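Local coordinates for protein GCN5-related N-acetyltransferase (Brucella abortus, PDB 7N1L) that probably transfers an acyl group, most likely acetyl from acetyl-CoA, to an amine, as GCN5-related N-acetyltransferases do, at residues A[34-46]-A[58-70]. Sequence-based numbering, arbitrary orientation.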
loop_
_atom_site.group_PDB
_atom_site.type_symbol
_atom_site.label_atom_id
_atom_site.label_comp_id
_atom_site.label_asym_id
_atom_site.label_seq_id
_atom_site.Cartn_x
_atom_site.Cartn_y
_atom_site.Cartn_z
ATOM N N HIS A 34 -19.899 1.465 3.909
ATOM C CA HIS A 34 -20.263 0.984 2.588
ATOM C C HIS A 34 -20.707 2.168 1.733
ATOM O O HIS A 34 -20.731 3.320 2.190
ATOM C CB HIS A 34 -21.336 -0.105 2.684
ATOM C CG HIS A 34 -20.904 -1.309 3.467
ATOM N ND1 HIS A 34 -20.143 -2.321 2.917
ATOM C CD2 HIS A 34 -21.121 -1.660 4.756
ATOM C CE1 HIS A 34 -19.921 -3.247 3.833
ATOM N NE2 HIS A 34 -20.498 -2.869 4.959
ATOM N N LEU A 35 -21.080 1.877 0.475
ATOM C CA LEU A 35 -21.400 2.948 -0.467
ATOM C C LEU A 35 -22.594 3.779 0.016
ATOM O O LEU A 35 -22.698 4.980 -0.293
ATOM C CB LEU A 35 -21.615 2.360 -1.862
ATOM C CG LEU A 35 -21.837 3.391 -2.976
ATOM C CD1 LEU A 35 -20.665 4.327 -2.938
ATOM C CD2 LEU A 35 -21.953 2.737 -4.380
ATOM N N ARG A 36 -23.509 3.143 0.746
ATOM C CA ARG A 36 -24.624 3.840 1.383
ATOM C C ARG A 36 -24.150 5.056 2.180
ATOM O O ARG A 36 -24.831 6.094 2.224
ATOM C CB ARG A 36 -25.322 2.863 2.346
ATOM C CG ARG A 36 -26.564 3.401 3.032
ATOM C CD ARG A 36 -26.724 2.871 4.478
ATOM N NE ARG A 36 -27.175 1.496 4.676
ATOM C CZ ARG A 36 -26.509 0.570 5.359
ATOM N NH1 ARG A 36 -25.324 0.821 5.894
ATOM N NH2 ARG A 36 -27.062 -0.631 5.537
ATOM N N ASP A 37 -22.967 4.966 2.775
ATOM C CA ASP A 37 -22.498 5.950 3.739
ATOM C C ASP A 37 -21.705 7.089 3.113
ATOM O O ASP A 37 -21.144 7.905 3.851
ATOM C CB ASP A 37 -21.676 5.252 4.821
ATOM C CG ASP A 37 -22.445 4.111 5.479
ATOM O OD1 ASP A 37 -23.563 4.369 5.993
ATOM O OD2 ASP A 37 -21.930 2.965 5.499
ATOM N N ALA A 38 -21.644 7.164 1.780
ATOM C CA ALA A 38 -20.743 8.124 1.139
ATOM C C ALA A 38 -21.055 9.544 1.569
ATOM O O ALA A 38 -20.142 10.329 1.850
ATOM C CB ALA A 38 -20.823 8.004 -0.387
ATOM N N HIS A 39 -22.346 9.893 1.625
ATOM C CA HIS A 39 -22.737 11.254 1.977
ATOM C C HIS A 39 -22.349 11.599 3.411
ATOM O O HIS A 39 -21.928 12.730 3.689
ATOM C CB HIS A 39 -24.225 11.456 1.756
ATOM C CG HIS A 39 -24.658 12.871 1.958
ATOM N ND1 HIS A 39 -24.217 13.899 1.152
ATOM C CD2 HIS A 39 -25.528 13.427 2.832
ATOM C CE1 HIS A 39 -24.764 15.035 1.546
ATOM N NE2 HIS A 39 -25.574 14.773 2.555
ATOM N N GLU A 40 -22.524 10.656 4.337
ATOM C CA GLU A 40 -22.119 10.885 5.716
ATOM C C GLU A 40 -20.598 10.930 5.836
ATOM O O GLU A 40 -20.046 11.723 6.607
ATOM C CB GLU A 40 -22.698 9.777 6.595
ATOM C CG GLU A 40 -23.648 10.276 7.673
ATOM C CD GLU A 40 -23.986 9.209 8.689
ATOM O OE1 GLU A 40 -24.388 8.102 8.285
ATOM O OE2 GLU A 40 -23.841 9.483 9.895
ATOM N N PHE A 41 -19.911 10.110 5.044
ATOM C CA PHE A 41 -18.454 10.052 5.054
ATOM C C PHE A 41 -17.854 11.307 4.431
ATOM O O PHE A 41 -16.790 11.769 4.871
ATOM C CB PHE A 41 -18.026 8.774 4.323
ATOM C CG PHE A 41 -16.545 8.567 4.182
ATOM C CD1 PHE A 41 -15.679 8.779 5.232
ATOM C CD2 PHE A 41 -16.039 8.028 3.010
ATOM C CE1 PHE A 41 -14.323 8.547 5.089
ATOM C CE2 PHE A 41 -14.679 7.787 2.850
ATOM C CZ PHE A 41 -13.816 8.035 3.911
ATOM N N ALA A 42 -18.555 11.903 3.465
ATOM C CA ALA A 42 -17.994 12.982 2.650
ATOM C C ALA A 42 -17.407 14.136 3.453
ATOM O O ALA A 42 -16.267 14.527 3.155
ATOM C CB ALA A 42 -19.060 13.494 1.667
ATOM N N PRO A 43 -18.112 14.757 4.423
ATOM C CA PRO A 43 -17.494 15.888 5.138
ATOM C C PRO A 43 -16.347 15.478 6.034
ATOM O O PRO A 43 -15.376 16.236 6.173
ATOM C CB PRO A 43 -18.661 16.500 5.940
ATOM C CG PRO A 43 -19.646 15.391 6.102
ATOM C CD PRO A 43 -19.516 14.559 4.825
ATOM N N LEU A 44 -16.418 14.284 6.625
ATOM C CA LEU A 44 -15.329 13.804 7.459
ATOM C C LEU A 44 -14.061 13.645 6.635
ATOM O O LEU A 44 -12.963 14.041 7.066
ATOM C CB LEU A 44 -15.736 12.481 8.103
ATOM C CG LEU A 44 -15.207 12.203 9.498
ATOM C CD1 LEU A 44 -15.636 13.336 10.465
ATOM C CD2 LEU A 44 -15.729 10.859 9.978
ATOM N N LEU A 45 -14.200 13.067 5.440
ATOM C CA LEU A 45 -13.076 12.959 4.526
ATOM C C LEU A 45 -12.628 14.338 4.069
ATOM O O LEU A 45 -11.428 14.592 3.922
ATOM C CB LEU A 45 -13.468 12.075 3.332
ATOM C CG LEU A 45 -12.416 11.805 2.237
ATOM C CD1 LEU A 45 -11.231 11.010 2.775
ATOM C CD2 LEU A 45 -13.028 11.089 1.022
ATOM N N ALA A 46 -13.574 15.259 3.856
ATOM C CA ALA A 46 -13.169 16.592 3.418
ATOM C C ALA A 46 -12.340 17.306 4.485
ATOM O O ALA A 46 -11.405 18.040 4.154
ATOM C CB ALA A 46 -14.382 17.417 3.024
ATOM N N ARG A 58 -11.712 20.273 -7.604
ATOM C CA ARG A 58 -12.653 20.466 -8.702
ATOM C C ARG A 58 -13.852 19.530 -8.623
ATOM O O ARG A 58 -14.750 19.621 -9.470
ATOM C CB ARG A 58 -11.943 20.279 -10.046
ATOM N N ARG A 59 -13.883 18.637 -7.631
ATOM C CA ARG A 59 -14.972 17.734 -7.317
ATOM C C ARG A 59 -15.643 18.154 -6.014
ATOM O O ARG A 59 -14.982 18.682 -5.114
ATOM C CB ARG A 59 -14.457 16.299 -7.178
ATOM C CG ARG A 59 -13.579 15.834 -8.342
ATOM C CD ARG A 59 -14.365 15.781 -9.625
ATOM N NE ARG A 59 -13.586 15.281 -10.745
ATOM C CZ ARG A 59 -13.124 16.033 -11.734
ATOM N NH1 ARG A 59 -13.316 17.343 -11.754
ATOM N NH2 ARG A 59 -12.458 15.456 -12.732
ATOM N N PRO A 60 -16.950 17.956 -5.881
ATOM C CA PRO A 60 -17.595 18.164 -4.578
ATOM C C PRO A 60 -17.110 17.128 -3.571
ATOM O O PRO A 60 -16.368 16.199 -3.899
ATOM C CB PRO A 60 -19.091 18.004 -4.879
ATOM C CG PRO A 60 -19.216 18.212 -6.371
ATOM C CD PRO A 60 -17.928 17.684 -6.951
ATOM N N ASP A 61 -17.538 17.302 -2.317
ATOM C CA ASP A 61 -17.112 16.376 -1.269
ATOM C C ASP A 61 -17.612 14.971 -1.540
ATOM O O ASP A 61 -16.900 13.985 -1.281
ATOM C CB ASP A 61 -17.608 16.832 0.094
ATOM C CG ASP A 61 -16.997 18.120 0.517
ATOM O OD1 ASP A 61 -16.122 18.619 -0.229
ATOM O OD2 ASP A 61 -17.391 18.629 1.582
ATOM N N ASP A 62 -18.836 14.856 -2.069
ATOM C CA ASP A 62 -19.410 13.532 -2.223
ATOM C C ASP A 62 -18.648 12.711 -3.238
ATOM O O ASP A 62 -18.571 11.492 -3.076
ATOM C CB ASP A 62 -20.892 13.644 -2.581
ATOM C CG ASP A 62 -21.751 13.969 -1.352
ATOM O OD1 ASP A 62 -21.846 13.115 -0.453
ATOM O OD2 ASP A 62 -22.297 15.085 -1.269
ATOM N N PHE A 63 -17.955 13.359 -4.179
ATOM C CA PHE A 63 -17.298 12.596 -5.231
ATOM C C PHE A 63 -16.158 11.778 -4.660
ATOM O O PHE A 63 -15.983 10.616 -5.027
ATOM C CB PHE A 63 -16.752 13.522 -6.321
ATOM C CG PHE A 63 -15.778 12.839 -7.253
ATOM C CD1 PHE A 63 -14.422 12.783 -6.951
ATOM C CD2 PHE A 63 -16.223 12.229 -8.417
ATOM C CE1 PHE A 63 -13.536 12.136 -7.778
ATOM C CE2 PHE A 63 -15.332 11.583 -9.271
ATOM C CZ PHE A 63 -13.990 11.536 -8.954
ATOM N N TYR A 64 -15.394 12.366 -3.730
ATOM C CA TYR A 64 -14.261 11.665 -3.146
ATOM C C TYR A 64 -14.733 10.520 -2.270
ATOM O O TYR A 64 -14.065 9.477 -2.188
ATOM C CB TYR A 64 -13.390 12.635 -2.329
ATOM C CG TYR A 64 -12.861 13.782 -3.144
ATOM C CD1 TYR A 64 -11.777 13.606 -4.007
ATOM C CD2 TYR A 64 -13.458 15.037 -3.082
ATOM C CE1 TYR A 64 -11.296 14.648 -4.774
ATOM C CE2 TYR A 64 -12.987 16.085 -3.842
ATOM C CZ TYR A 64 -11.904 15.887 -4.687
ATOM O OH TYR A 64 -11.435 16.931 -5.452
ATOM N N ALA A 65 -15.859 10.715 -1.567
ATOM C CA ALA A 65 -16.372 9.644 -0.724
ATOM C C ALA A 65 -16.899 8.501 -1.572
ATOM O O ALA A 65 -16.542 7.339 -1.341
ATOM C CB ALA A 65 -17.460 10.169 0.223
ATOM N N GLU A 66 -17.679 8.822 -2.613
ATOM C CA GLU A 66 -18.211 7.791 -3.506
ATOM C C GLU A 66 -17.098 7.079 -4.270
ATOM O O GLU A 66 -17.137 5.856 -4.440
ATOM C CB GLU A 66 -19.213 8.410 -4.488
ATOM C CG GLU A 66 -20.450 9.018 -3.796
ATOM C CD GLU A 66 -21.483 9.606 -4.734
ATOM O OE1 GLU A 66 -21.339 9.481 -5.975
ATOM O OE2 GLU A 66 -22.426 10.251 -4.216
ATOM N N HIS A 67 -16.089 7.827 -4.723
ATOM C CA HIS A 67 -14.998 7.230 -5.490
ATOM C C HIS A 67 -14.272 6.160 -4.682
ATOM O O HIS A 67 -14.033 5.051 -5.176
ATOM C CB HIS A 67 -14.040 8.324 -5.958
ATOM C CG HIS A 67 -13.123 7.884 -7.049
ATOM N ND1 HIS A 67 -13.569 7.576 -8.318
ATOM C CD2 HIS A 67 -11.783 7.685 -7.061
ATOM C CE1 HIS A 67 -12.542 7.210 -9.067
ATOM N NE2 HIS A 67 -11.449 7.265 -8.327
ATOM N N LEU A 68 -13.934 6.472 -3.432
ATOM C CA LEU A 68 -13.220 5.526 -2.584
ATOM C C LEU A 68 -14.106 4.345 -2.216
ATOM O O LEU A 68 -13.648 3.201 -2.151
ATOM C CB LEU A 68 -12.743 6.216 -1.296
ATOM C CG LEU A 68 -12.019 5.268 -0.337
ATOM C CD1 LEU A 68 -10.653 4.826 -0.958
ATOM C CD2 LEU A 68 -11.815 5.890 1.000
ATOM N N LEU A 69 -15.360 4.616 -1.899
ATOM C CA LEU A 69 -16.246 3.549 -1.476
ATOM C C LEU A 69 -16.655 2.636 -2.625
ATOM O O LEU A 69 -17.275 1.602 -2.360
ATOM C CB LEU A 69 -17.482 4.153 -0.807
ATOM C CG LEU A 69 -17.147 4.795 0.533
ATOM C CD1 LEU A 69 -18.324 5.583 1.066
ATOM C CD2 LEU A 69 -16.726 3.702 1.527
ATOM N N GLN A 70 -16.332 2.973 -3.876
ATOM C CA GLN A 70 -16.571 2.064 -4.996
ATOM C C GLN A 70 -15.306 1.357 -5.478
ATOM O O GLN A 70 -15.342 0.672 -6.512
ATOM C CB GLN A 70 -17.212 2.820 -6.157
ATOM C CG GLN A 70 -18.683 3.076 -5.914
ATOM C CD GLN A 70 -19.270 3.948 -6.971
ATOM O OE1 GLN A 70 -19.753 3.464 -7.998
ATOM N NE2 GLN A 70 -19.202 5.255 -6.757
HETATM O O HOH W 1 -15.004 14.093 0.701
#
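L69 and L35 meet where the two helices that follow the first strand of this GNAT fold pack against each other, one after strand 28-32 and the next leading into strand 74-81. The axes of helices 38-46 and 61-69 come within 7.8 Å at 112°, close enough because alanines line the crossing. L69, with the most buried surface, carries its CG anti to the carbonyl carbon and lays CD1 over the first turn, 3.5 Å from A38 CA; the same methyl also reaches H34 O and the ring of F41. L35 closes over the other end of that leucine: its CD1 packs on L69 CB, while CD2 rests 3.6 Å from Q70 CG. In the middle A65 CB fits between A38 and A42, its methyl 4.0 Å from each of their CB atoms. F41 lies alongside, with CE2 at the ring edge meeting L68 CD2, and its ring also packs edge-to-face with F88 of strand 84-96, tying the helix pair to the sheet.

Farther along, D61 turns its carboxylate to the methyl of A46. A water there donates to both A42 O and D61 O, joining the two backbones. At the outer side H39, CG anti to its N (chi1 -174°), brings its ring nearly coplanar with the D62 carboxylate, 16° between planes. H39 ND1 donates to the syn side of D62 OD1 at 3.0 Å, with a second, weak bond to OD2 at 3.3 Å.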